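Local coordinates for protein 4-alpha-glucanotransferase (Streptococcus agalactiae, PDB 6M6T) that is an amylomaltase of the TIM-barrel clan that holds glycan ligands in its pockets, at residues F43-P48 with T443-M448; A31-L36 with K209-I214; I13-G18 with S458-P463. One frame throughout, in Å; residues are numbered along the deposited sequence.

Contact 1 of 3, residues F43-P48 with T443-M448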
loop_
_atom_site.group_PDB
_atom_site.type_symbol
_atom_site.label_atom_id
_atom_site.label_comp_id
_atom_site.label_asym_id
_atom_site.label_seq_id
_atom_site.Cartn_x
_atom_site.Cartn_y
_atom_site.Cartn_z
ATOM N N PHE A 43 -13.342 -6.506 -7.316
ATOM C CA PHE A 43 -12.159 -6.233 -6.513
ATOM C C PHE A 43 -12.156 -4.811 -5.980
ATOM O O PHE A 43 -12.590 -3.874 -6.659
ATOM C CB PHE A 43 -10.861 -6.484 -7.326
ATOM C CG PHE A 43 -10.690 -7.910 -7.747
ATOM C CD1 PHE A 43 -10.599 -8.921 -6.804
ATOM C CD2 PHE A 43 -10.657 -8.247 -9.082
ATOM C CE1 PHE A 43 -10.465 -10.249 -7.195
ATOM C CE2 PHE A 43 -10.528 -9.576 -9.483
ATOM C CZ PHE A 43 -10.440 -10.573 -8.542
ATOM N N TRP A 44 -11.651 -4.677 -4.751
ATOM C CA TRP A 44 -11.236 -3.409 -4.148
ATOM C C TRP A 44 -9.732 -3.524 -3.943
ATOM O O TRP A 44 -9.281 -4.358 -3.145
ATOM C CB TRP A 44 -11.952 -3.158 -2.809
ATOM C CG TRP A 44 -11.712 -1.804 -2.214
ATOM C CD1 TRP A 44 -10.898 -0.837 -2.709
ATOM C CD2 TRP A 44 -12.319 -1.245 -1.027
ATOM N NE1 TRP A 44 -10.935 0.279 -1.899
ATOM C CE2 TRP A 44 -11.810 0.059 -0.871
ATOM C CE3 TRP A 44 -13.246 -1.718 -0.091
ATOM C CZ2 TRP A 44 -12.186 0.888 0.174
ATOM C CZ3 TRP A 44 -13.595 -0.894 0.960
ATOM C CH2 TRP A 44 -13.065 0.393 1.085
ATOM N N GLN A 45 -8.950 -2.731 -4.681
ATOM C CA GLN A 45 -7.516 -2.645 -4.428
ATOM C C GLN A 45 -7.244 -1.452 -3.517
ATOM O O GLN A 45 -7.624 -0.316 -3.834
ATOM C CB GLN A 45 -6.710 -2.515 -5.719
ATOM C CG GLN A 45 -5.188 -2.639 -5.505
ATOM C CD GLN A 45 -4.419 -2.951 -6.788
ATOM O OE1 GLN A 45 -5.001 -3.135 -7.867
ATOM N NE2 GLN A 45 -3.104 -3.019 -6.674
ATOM N N ILE A 46 -6.586 -1.709 -2.394
ATOM C CA ILE A 46 -6.125 -0.661 -1.503
ATOM C C ILE A 46 -4.595 -0.573 -1.585
ATOM O O ILE A 46 -3.930 -1.390 -2.238
ATOM C CB ILE A 46 -6.603 -0.900 -0.051
ATOM C CG1 ILE A 46 -6.185 -2.300 0.410
ATOM C CG2 ILE A 46 -8.126 -0.748 0.052
ATOM C CD1 ILE A 46 -5.965 -2.435 1.889
ATOM N N LEU A 47 -4.041 0.451 -0.924
ATOM C CA LEU A 47 -2.598 0.587 -0.709
ATOM C C LEU A 47 -2.228 -0.264 0.505
ATOM O O LEU A 47 -3.036 -1.050 1.006
ATOM C CB LEU A 47 -2.247 2.064 -0.589
ATOM C CG LEU A 47 -2.564 2.917 -1.823
ATOM C CD1 LEU A 47 -1.552 4.040 -1.929
ATOM C CD2 LEU A 47 -2.594 2.135 -3.125
ATOM N N PRO A 48 -0.969 -0.252 0.953
ATOM C CA PRO A 48 -0.655 -1.028 2.157
ATOM C C PRO A 48 -1.285 -0.401 3.386
ATOM O O PRO A 48 -1.467 0.817 3.479
ATOM C CB PRO A 48 0.876 -0.987 2.230
ATOM C CG PRO A 48 1.319 -0.640 0.889
ATOM C CD PRO A 48 0.275 0.270 0.347
ATOM N N THR A 443 -8.588 -9.114 -15.540
ATOM C CA THR A 443 -9.062 -8.122 -14.586
ATOM C C THR A 443 -8.577 -6.744 -15.002
ATOM O O THR A 443 -7.436 -6.585 -15.419
ATOM C CB THR A 443 -8.575 -8.422 -13.161
ATOM O OG1 THR A 443 -8.780 -9.809 -12.852
ATOM C CG2 THR A 443 -9.331 -7.574 -12.150
ATOM N N THR A 444 -9.447 -5.755 -14.890
ATOM C CA THR A 444 -9.090 -4.361 -15.089
ATOM C C THR A 444 -9.520 -3.579 -13.861
ATOM O O THR A 444 -10.574 -3.855 -13.273
ATOM C CB THR A 444 -9.760 -3.779 -16.335
ATOM O OG1 THR A 444 -11.177 -4.013 -16.262
ATOM C CG2 THR A 444 -9.171 -4.410 -17.625
ATOM N N ILE A 445 -8.697 -2.611 -13.472
ATOM C CA ILE A 445 -8.924 -1.826 -12.263
ATOM C C ILE A 445 -9.041 -0.358 -12.638
ATOM O O ILE A 445 -8.206 0.171 -13.381
ATOM C CB ILE A 445 -7.808 -2.023 -11.226
ATOM C CG1 ILE A 445 -7.551 -3.506 -11.010
ATOM C CG2 ILE A 445 -8.207 -1.389 -9.927
ATOM C CD1 ILE A 445 -8.702 -4.192 -10.344
ATOM N N THR A 446 -10.064 0.298 -12.108
ATOM C CA THR A 446 -10.355 1.686 -12.419
ATOM C C THR A 446 -9.977 2.566 -11.238
ATOM O O THR A 446 -10.339 2.272 -10.094
ATOM C CB THR A 446 -11.825 1.850 -12.774
ATOM O OG1 THR A 446 -12.093 1.090 -13.964
ATOM C CG2 THR A 446 -12.155 3.335 -12.995
ATOM N N CYS A 447 -9.217 3.618 -11.520
ATOM C CA CYS A 447 -8.733 4.526 -10.492
ATOM C C CYS A 447 -9.878 5.436 -10.098
ATOM O O CYS A 447 -10.347 6.220 -10.929
ATOM C CB CYS A 447 -7.564 5.348 -11.028
ATOM S SG CYS A 447 -5.897 4.756 -10.610
ATOM N N MET A 448 -10.327 5.350 -8.842
ATOM C CA MET A 448 -11.500 6.120 -8.435
ATOM C C MET A 448 -11.387 7.600 -8.801
ATOM O O MET A 448 -12.414 8.268 -8.977
ATOM C CB MET A 448 -11.738 5.951 -6.927
ATOM C CG MET A 448 -12.895 6.776 -6.356
ATOM S SD MET A 448 -14.513 6.290 -6.992
ATOM C CE MET A 448 -14.562 4.598 -6.500
#
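The ring of Phe43 meets the methyl group of Thr443 inside the barrel of this TIM-barrel enzyme. Strands 43-45 and 443-447 both belong to the parallel barrel sheet but are not neighbours in it. Strand 6-10 lies between them. The axes of 43-45 and 443-447 come within 8.5 Å, at 53° to each other, so the contact is made by side chains.

The apolar part has two pieces. Thr443 CG2 sits at the edge of the Phe43 ring, near its plane, 3.4 Å from Phe43 CD2. It also lies close to Phe43 CE2. Thr443 chi1 (-47°) sets OG1 beside the backbone N and leaves CG2 anti to that N, facing the ring. OG1 stays farther from the ring, 3.8 Å from Phe43 CE2. The second piece is looser: Ile445 CD1 lies 4.4 Å from Phe43 CB. Tyr292 also meets the Phe43 ring, edge to face.

The polar part belongs to Gln45. Its chain is extended and crosses Ile445 at about a right angle. Gln45 OE1 lies 4.1 Å from Ile445 CG1, and Ile445 CG2 is at a similar distance. These are contacts of an amide oxygen with aliphatic carbon. The polar partner of OE1 is the hydroxyl of Tyr392, which is hydrogen-bonded to it. Leu10 of strand 6-10 touches both Gln45 and Ile445.

All four residues are buried. The two strands therefore meet through van der Waals packing, while the buried amide oxygen gets its hydrogen bond from Tyr392 on strand 389-392.

Contact 2 of 3, residues A31-L36 with K209-I214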
loop_
_atom_site.group_PDB
_atom_site.type_symbol
_atom_site.label_atom_id
_atom_site.label_comp_id
_atom_site.label_asym_id
_atom_site.label_seq_id
_atom_site.Cartn_x
_atom_site.Cartn_y
_atom_site.Cartn_z
ATOM N N ALA A 31 -20.102 1.624 3.014
ATOM C CA ALA A 31 -20.802 2.226 1.882
ATOM C C ALA A 31 -20.044 1.984 0.578
ATOM O O ALA A 31 -20.657 1.728 -0.465
ATOM C CB ALA A 31 -21.012 3.723 2.123
ATOM N N PHE A 32 -18.709 2.049 0.624
ATOM C CA PHE A 32 -17.901 1.771 -0.559
ATOM C C PHE A 32 -18.059 0.328 -1.011
ATOM O O PHE A 32 -18.142 0.052 -2.215
ATOM C CB PHE A 32 -16.435 2.081 -0.286
ATOM C CG PHE A 32 -15.624 2.186 -1.527
ATOM C CD1 PHE A 32 -15.662 3.337 -2.288
ATOM C CD2 PHE A 32 -14.835 1.135 -1.955
ATOM C CE1 PHE A 32 -14.947 3.431 -3.457
ATOM C CE2 PHE A 32 -14.103 1.246 -3.117
ATOM C CZ PHE A 32 -14.149 2.400 -3.859
ATOM N N VAL A 33 -18.093 -0.612 -0.065
ATOM C CA VAL A 33 -18.407 -1.994 -0.439
ATOM C C VAL A 33 -19.776 -2.055 -1.113
ATOM O O VAL A 33 -19.935 -2.661 -2.183
ATOM C CB VAL A 33 -18.346 -2.921 0.791
ATOM C CG1 VAL A 33 -18.324 -4.382 0.372
ATOM C CG2 VAL A 33 -17.140 -2.606 1.640
ATOM N N ASP A 34 -20.788 -1.445 -0.467
ATOM C CA ASP A 34 -22.142 -1.398 -1.010
ATOM C C ASP A 34 -22.127 -0.893 -2.449
ATOM O O ASP A 34 -22.837 -1.421 -3.323
ATOM C CB ASP A 34 -23.022 -0.492 -0.134
ATOM C CG ASP A 34 -23.564 -1.192 1.132
ATOM O OD1 ASP A 34 -23.788 -2.424 1.099
ATOM O OD2 ASP A 34 -23.779 -0.493 2.160
ATOM N N PHE A 35 -21.297 0.118 -2.717
ATOM C CA PHE A 35 -21.209 0.680 -4.057
ATOM C C PHE A 35 -20.516 -0.278 -5.018
ATOM O O PHE A 35 -20.828 -0.296 -6.215
ATOM C CB PHE A 35 -20.486 2.027 -4.006
ATOM C CG PHE A 35 -19.592 2.274 -5.176
ATOM C CD1 PHE A 35 -20.116 2.690 -6.385
ATOM C CD2 PHE A 35 -18.217 2.085 -5.076
ATOM C CE1 PHE A 35 -19.288 2.903 -7.477
ATOM C CE2 PHE A 35 -17.379 2.303 -6.178
ATOM C CZ PHE A 35 -17.911 2.703 -7.369
ATOM N N LEU A 36 -19.570 -1.072 -4.522
ATOM C CA LEU A 36 -18.906 -2.021 -5.410
ATOM C C LEU A 36 -19.870 -3.123 -5.833
ATOM O O LEU A 36 -19.853 -3.558 -6.991
ATOM C CB LEU A 36 -17.656 -2.605 -4.745
ATOM C CG LEU A 36 -16.539 -1.585 -4.515
ATOM C CD1 LEU A 36 -15.212 -2.214 -4.001
ATOM C CD2 LEU A 36 -16.323 -0.813 -5.787
ATOM N N LYS A 209 -20.197 -10.113 0.720
ATOM C CA LYS A 209 -20.905 -9.559 -0.427
ATOM C C LYS A 209 -20.270 -9.921 -1.777
ATOM O O LYS A 209 -20.581 -9.273 -2.780
ATOM C CB LYS A 209 -21.007 -8.042 -0.304
ATOM C CG LYS A 209 -21.698 -7.590 0.945
ATOM C CD LYS A 209 -23.092 -7.088 0.652
ATOM C CE LYS A 209 -23.458 -5.953 1.576
ATOM N NZ LYS A 209 -24.395 -6.358 2.688
ATOM N N GLY A 210 -19.378 -10.907 -1.835
ATOM C CA GLY A 210 -18.690 -11.194 -3.084
ATOM C C GLY A 210 -17.575 -10.237 -3.478
ATOM O O GLY A 210 -17.015 -10.391 -4.575
ATOM N N ILE A 211 -17.221 -9.273 -2.623
ATOM C CA ILE A 211 -16.158 -8.306 -2.898
ATOM C C ILE A 211 -14.841 -8.813 -2.312
ATOM O O ILE A 211 -14.764 -9.121 -1.116
ATOM C CB ILE A 211 -16.510 -6.926 -2.323
ATOM C CG1 ILE A 211 -17.613 -6.299 -3.158
ATOM C CG2 ILE A 211 -15.270 -6.014 -2.298
ATOM C CD1 ILE A 211 -17.356 -6.456 -4.660
ATOM N N GLN A 212 -13.799 -8.873 -3.147
ATOM C CA GLN A 212 -12.480 -9.357 -2.754
ATOM C C GLN A 212 -11.465 -8.216 -2.710
ATOM O O GLN A 212 -11.498 -7.315 -3.560
ATOM C CB GLN A 212 -12.007 -10.435 -3.718
ATOM C CG GLN A 212 -12.972 -11.596 -3.880
ATOM C CD GLN A 212 -12.304 -12.921 -3.608
ATOM O OE1 GLN A 212 -11.432 -13.362 -4.369
ATOM N NE2 GLN A 212 -12.688 -13.558 -2.501
ATOM N N ILE A 213 -10.547 -8.275 -1.727
ATOM C CA ILE A 213 -9.572 -7.213 -1.456
ATOM C C ILE A 213 -8.206 -7.580 -2.030
ATOM O O ILE A 213 -7.642 -8.636 -1.705
ATOM C CB ILE A 213 -9.450 -6.943 0.056
ATOM C CG1 ILE A 213 -10.802 -6.525 0.629
ATOM C CG2 ILE A 213 -8.376 -5.888 0.338
ATOM C CD1 ILE A 213 -11.317 -5.231 0.031
ATOM N N ILE A 214 -7.654 -6.694 -2.850
ATOM C CA ILE A 214 -6.263 -6.790 -3.279
ATOM C C ILE A 214 -5.426 -5.901 -2.365
ATOM O O ILE A 214 -5.447 -4.671 -2.482
ATOM C CB ILE A 214 -6.075 -6.382 -4.744
ATOM C CG1 ILE A 214 -7.152 -6.977 -5.638
ATOM C CG2 ILE A 214 -4.729 -6.798 -5.229
ATOM C CD1 ILE A 214 -7.323 -6.177 -6.926
#
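Ile211 packs against Val33 and Leu36 on one side of helix 27-38. This is the dense, buried part of the contact. Leu36 CB lies 3.9 Å from Ile211 CD1 and also close to Ile211 CG1. The two side chains cross at about a right angle. Leu36 CD1 also approaches Ile211 CG2, at 4.2 Å. Val33 meets Ile211 differently, the two sliding past each other in opposite directions. With CG1 anti to its backbone N (chi1 -166°), Val33 brings that methyl within 4.1 Å of Ile211 CG1.

The outer side is looser and polar. Lys209 is exposed, and its chain bends at chi2, chi3 and chi4. Its CE carbon comes 3.6 Å from Asp34 OD1. The charged ends stay farther apart, with Lys209 NZ 4.3 Å from Asp34 OD1, too far for a salt bridge. Tyr205 stands by both: its hydroxyl is hydrogen-bonded to Asp34 OD1 and weakly to Lys209 NZ. Any attraction between the charges is probably modest.

Gly210, with positive phi, is the C-prime residue of the Schellman motif that ends helix 182-208. The chain then turns through Ile211 into strand 212-217. Ala206 of that helix touches both Val33 and Ile211. Leu36 also rests on Trp44, so helix 27-38, which links strands 6-10 and 43-45, lies against strand 43-45, the end of helix 182-208 and the residue leading into strand 212-217.

Contact 3 of 3, residues I13-G18 with S458-P463. With AC1 (4,6-dideoxy-4-{[(1S,4R,5S,6S)-4,5,6-trihydroxy-3-(hydroxymethyl)cyclohex-2-en-1-yl]amino}-alpha-D-glucopyranose), chain I.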
loop_
_atom_site.group_PDB
_atom_site.type_symbol
_atom_site.label_atom_id
_atom_site.label_comp_id
_atom_site.label_asym_id
_atom_site.label_seq_id
_atom_site.Cartn_x
_atom_site.Cartn_y
_atom_site.Cartn_z
ATOM N N ILE A 13 -8.042 3.154 1.546
ATOM C CA ILE A 13 -8.799 3.503 2.738
ATOM C C ILE A 13 -8.633 4.973 3.106
ATOM O O ILE A 13 -9.526 5.569 3.705
ATOM C CB ILE A 13 -8.358 2.585 3.887
ATOM C CG1 ILE A 13 -8.216 1.146 3.377
ATOM C CG2 ILE A 13 -9.314 2.715 5.070
ATOM C CD1 ILE A 13 -9.476 0.385 3.350
ATOM N N THR A 14 -7.501 5.589 2.762
ATOM C CA THR A 14 -7.338 6.977 3.178
ATOM C C THR A 14 -8.261 7.898 2.387
ATOM O O THR A 14 -8.720 8.909 2.918
ATOM C CB THR A 14 -5.862 7.423 3.072
ATOM O OG1 THR A 14 -5.520 7.806 1.731
ATOM C CG2 THR A 14 -4.949 6.323 3.518
ATOM N N SER A 15 -8.588 7.543 1.147
ATOM C CA SER A 15 -9.339 8.445 0.277
ATOM C C SER A 15 -10.849 8.416 0.522
ATOM O O SER A 15 -11.566 9.260 -0.034
ATOM C CB SER A 15 -9.048 8.122 -1.194
ATOM O OG SER A 15 -7.685 7.834 -1.409
ATOM N N LEU A 16 -11.346 7.478 1.326
ATOM C CA LEU A 16 -12.740 7.483 1.747
ATOM C C LEU A 16 -13.078 8.846 2.348
ATOM O O LEU A 16 -12.173 9.569 2.773
ATOM C CB LEU A 16 -12.995 6.368 2.762
ATOM C CG LEU A 16 -13.338 4.957 2.276
ATOM C CD1 LEU A 16 -12.446 4.476 1.120
ATOM C CD2 LEU A 16 -13.212 4.013 3.445
ATOM N N PRO A 17 -14.347 9.278 2.444
ATOM C CA PRO A 17 -14.669 10.529 3.073
ATOM C C PRO A 17 -15.013 10.294 4.545
ATOM O O PRO A 17 -15.102 9.160 4.960
ATOM C CB PRO A 17 -15.900 11.004 2.315
ATOM C CG PRO A 17 -16.266 9.870 1.404
ATOM C CD PRO A 17 -15.540 8.659 1.930
ATOM N N GLY A 18 -15.165 11.384 5.300
ATOM C CA GLY A 18 -15.504 11.283 6.732
ATOM C C GLY A 18 -15.348 12.587 7.476
ATOM O O GLY A 18 -15.170 13.622 6.859
ATOM N N SER A 458 -5.197 15.603 -8.447
ATOM C CA SER A 458 -5.719 14.471 -7.687
ATOM C C SER A 458 -4.776 13.282 -7.653
ATOM O O SER A 458 -5.120 12.262 -7.044
ATOM C CB SER A 458 -7.065 14.021 -8.265
ATOM O OG SER A 458 -6.989 13.945 -9.681
ATOM N N ARG A 459 -3.613 13.398 -8.291
ATOM C CA ARG A 459 -2.635 12.318 -8.310
ATOM C C ARG A 459 -2.298 11.889 -6.884
ATOM O O ARG A 459 -2.132 12.727 -6.001
ATOM C CB ARG A 459 -1.380 12.791 -9.058
ATOM C CG ARG A 459 -0.386 11.718 -9.452
ATOM C CD ARG A 459 0.903 12.324 -10.000
ATOM N NE ARG A 459 1.845 11.250 -10.302
ATOM C CZ ARG A 459 2.721 11.248 -11.301
ATOM N NH1 ARG A 459 2.821 12.289 -12.118
ATOM N NH2 ARG A 459 3.507 10.198 -11.475
ATOM N N MET A 460 -2.224 10.571 -6.652
ATOM C CA MET A 460 -1.991 10.071 -5.297
ATOM C C MET A 460 -0.518 10.150 -4.910
ATOM O O MET A 460 -0.184 10.686 -3.847
ATOM C CB MET A 460 -2.489 8.638 -5.167
ATOM C CG MET A 460 -2.467 8.139 -3.758
ATOM S SD MET A 460 -3.742 8.901 -2.734
ATOM C CE MET A 460 -3.844 7.650 -1.452
ATOM N N ASN A 461 0.378 9.609 -5.749
ATOM C CA ASN A 461 1.816 9.759 -5.569
ATOM C C ASN A 461 2.410 10.376 -6.814
ATOM O O ASN A 461 1.834 10.278 -7.895
ATOM C CB ASN A 461 2.540 8.432 -5.306
ATOM C CG ASN A 461 3.933 8.639 -4.682
ATOM O OD1 ASN A 461 4.089 9.447 -3.765
ATOM N ND2 ASN A 461 4.941 7.914 -5.180
ATOM N N MET A 462 3.560 11.024 -6.643
ATOM C CA MET A 462 4.413 11.476 -7.744
ATOM C C MET A 462 5.821 11.075 -7.348
ATOM O O MET A 462 6.447 11.750 -6.511
ATOM C CB MET A 462 4.328 12.978 -8.002
ATOM C CG MET A 462 5.457 13.524 -8.906
ATOM S SD MET A 462 5.300 15.264 -9.437
ATOM C CE MET A 462 3.747 15.224 -10.345
ATOM N N PRO A 463 6.351 9.994 -7.917
ATOM C CA PRO A 463 7.546 9.364 -7.339
ATOM C C PRO A 463 8.729 10.310 -7.270
ATOM O O PRO A 463 8.920 11.168 -8.137
ATOM C CB PRO A 463 7.817 8.192 -8.287
ATOM C CG PRO A 463 6.485 7.911 -8.909
ATOM C CD PRO A 463 5.833 9.246 -9.073
HETATM C C1 AC1 I . 7.719 5.195 -3.003
HETATM O O2 AC1 I . 8.042 6.777 -4.862
HETATM C C2 AC1 I . 8.021 6.646 -3.427
HETATM C C4A AC1 I . 13.090 9.746 0.916
HETATM C C3 AC1 I . 9.323 7.139 -2.865
HETATM O O3 AC1 I . 9.436 8.484 -3.302
HETATM C C4 AC1 I . 9.288 7.025 -1.322
HETATM N N4A AC1 I . 10.451 7.591 -0.572
HETATM C C5 AC1 I . 9.156 5.537 -1.052
HETATM O O5 AC1 I . 7.884 5.071 -1.555
HETATM C C6 AC1 I . 9.235 5.285 0.451
HETATM C C1B AC1 I . 10.390 9.009 -0.123
HETATM C C2B AC1 I . 11.436 9.778 -0.912
HETATM O O2B AC1 I . 11.231 9.592 -2.316
HETATM C C3B AC1 I . 12.814 9.231 -0.506
HETATM O O3B AC1 I . 13.838 9.681 -1.420
HETATM O O4 AC1 I . 14.331 9.219 1.472
HETATM C C5B AC1 I . 11.990 9.489 1.759
HETATM C C7B AC1 I . 10.698 9.165 1.253
HETATM C C6B AC1 I . 12.265 9.638 3.276
HETATM O O6B AC1 I . 13.685 9.583 3.532
#
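Met460 reaches Thr14 and Ser15 because its CG is anti to the backbone N (chi1 -171°) and its chain then bends at chi2, 72°. This carries the terminal methyl CE to the two hydroxyls.

Met460 CE is 3.6 Å from Thr14 OG1 and 3.8 Å from Ser15 OG. The end of one side chain thus touches two oxygens on consecutive residues. The Thr14 and Met460 side chains cross obliquely. The area buried is small, 75 Å², although all three residues are buried. Ser15 OG has a weak hydrogen bond to the carbonyl oxygen of Trp472.

The two segments are loops. Residues 13-18 lie between strand 6-10 and helix 27-38. Residues 458-463 lie between helices 448-451 and 481-493 and supply Asn461 and Pro463 to a glycan pocket. Asn461 ND2 makes a weak hydrogen bond to O2 of a bound AC1, at 3.3 Å and with an angle of 138° at the hydrogen. A second weak bond joins ND2 to Asp397 OD2. Pro463 borders the same hydroxyl, its CA 3.6 Å from AC1 O2.

Arg459 braces the loop from within. Arg459 NE donates a hydrogen bond to Asn461 O (2.6 Å), in the carbonyl plane and on a lone pair. The carbonyl oxygen is tilted out of the guanidinium plane. Arg459 NH2 is hydrogen-bonded to Asp397 O.

The chemistry divides along the 458-463 loop. Met460 meets the 13-18 loop through one methyl against two hydroxyls, a van der Waals touch that satisfies no polar atom. Next to it, Asn461 turns its amide to the sugar, and Arg459 ties the Asn461 backbone to the Asp397 region.

Overall arrangement
All three contacts are mainly buried. Contacts 1 and 3 lie about equally deep, their centres about 11 Å from the chain centre; contact 2 lies farther out, at about 18 Å, where a helix covers the sheet and one edge reaches solvent. Contact 3 joins two loops beside a glycan pocket. Contacts 1 and 2 reach the same sheet through neighbouring strands 43-45 and 212-217. Trp44 probably links them by backbone hydrogen bonds to Gln212 and Ile214. Its ring also packs on Phe32 and on Leu16 and Ile13 of the 13-18 segment. Contacts 2 and 3 do not touch. Aliphatic packing is clearest in contact 2, whereas contact 3 sets a methyl against hydroxyls.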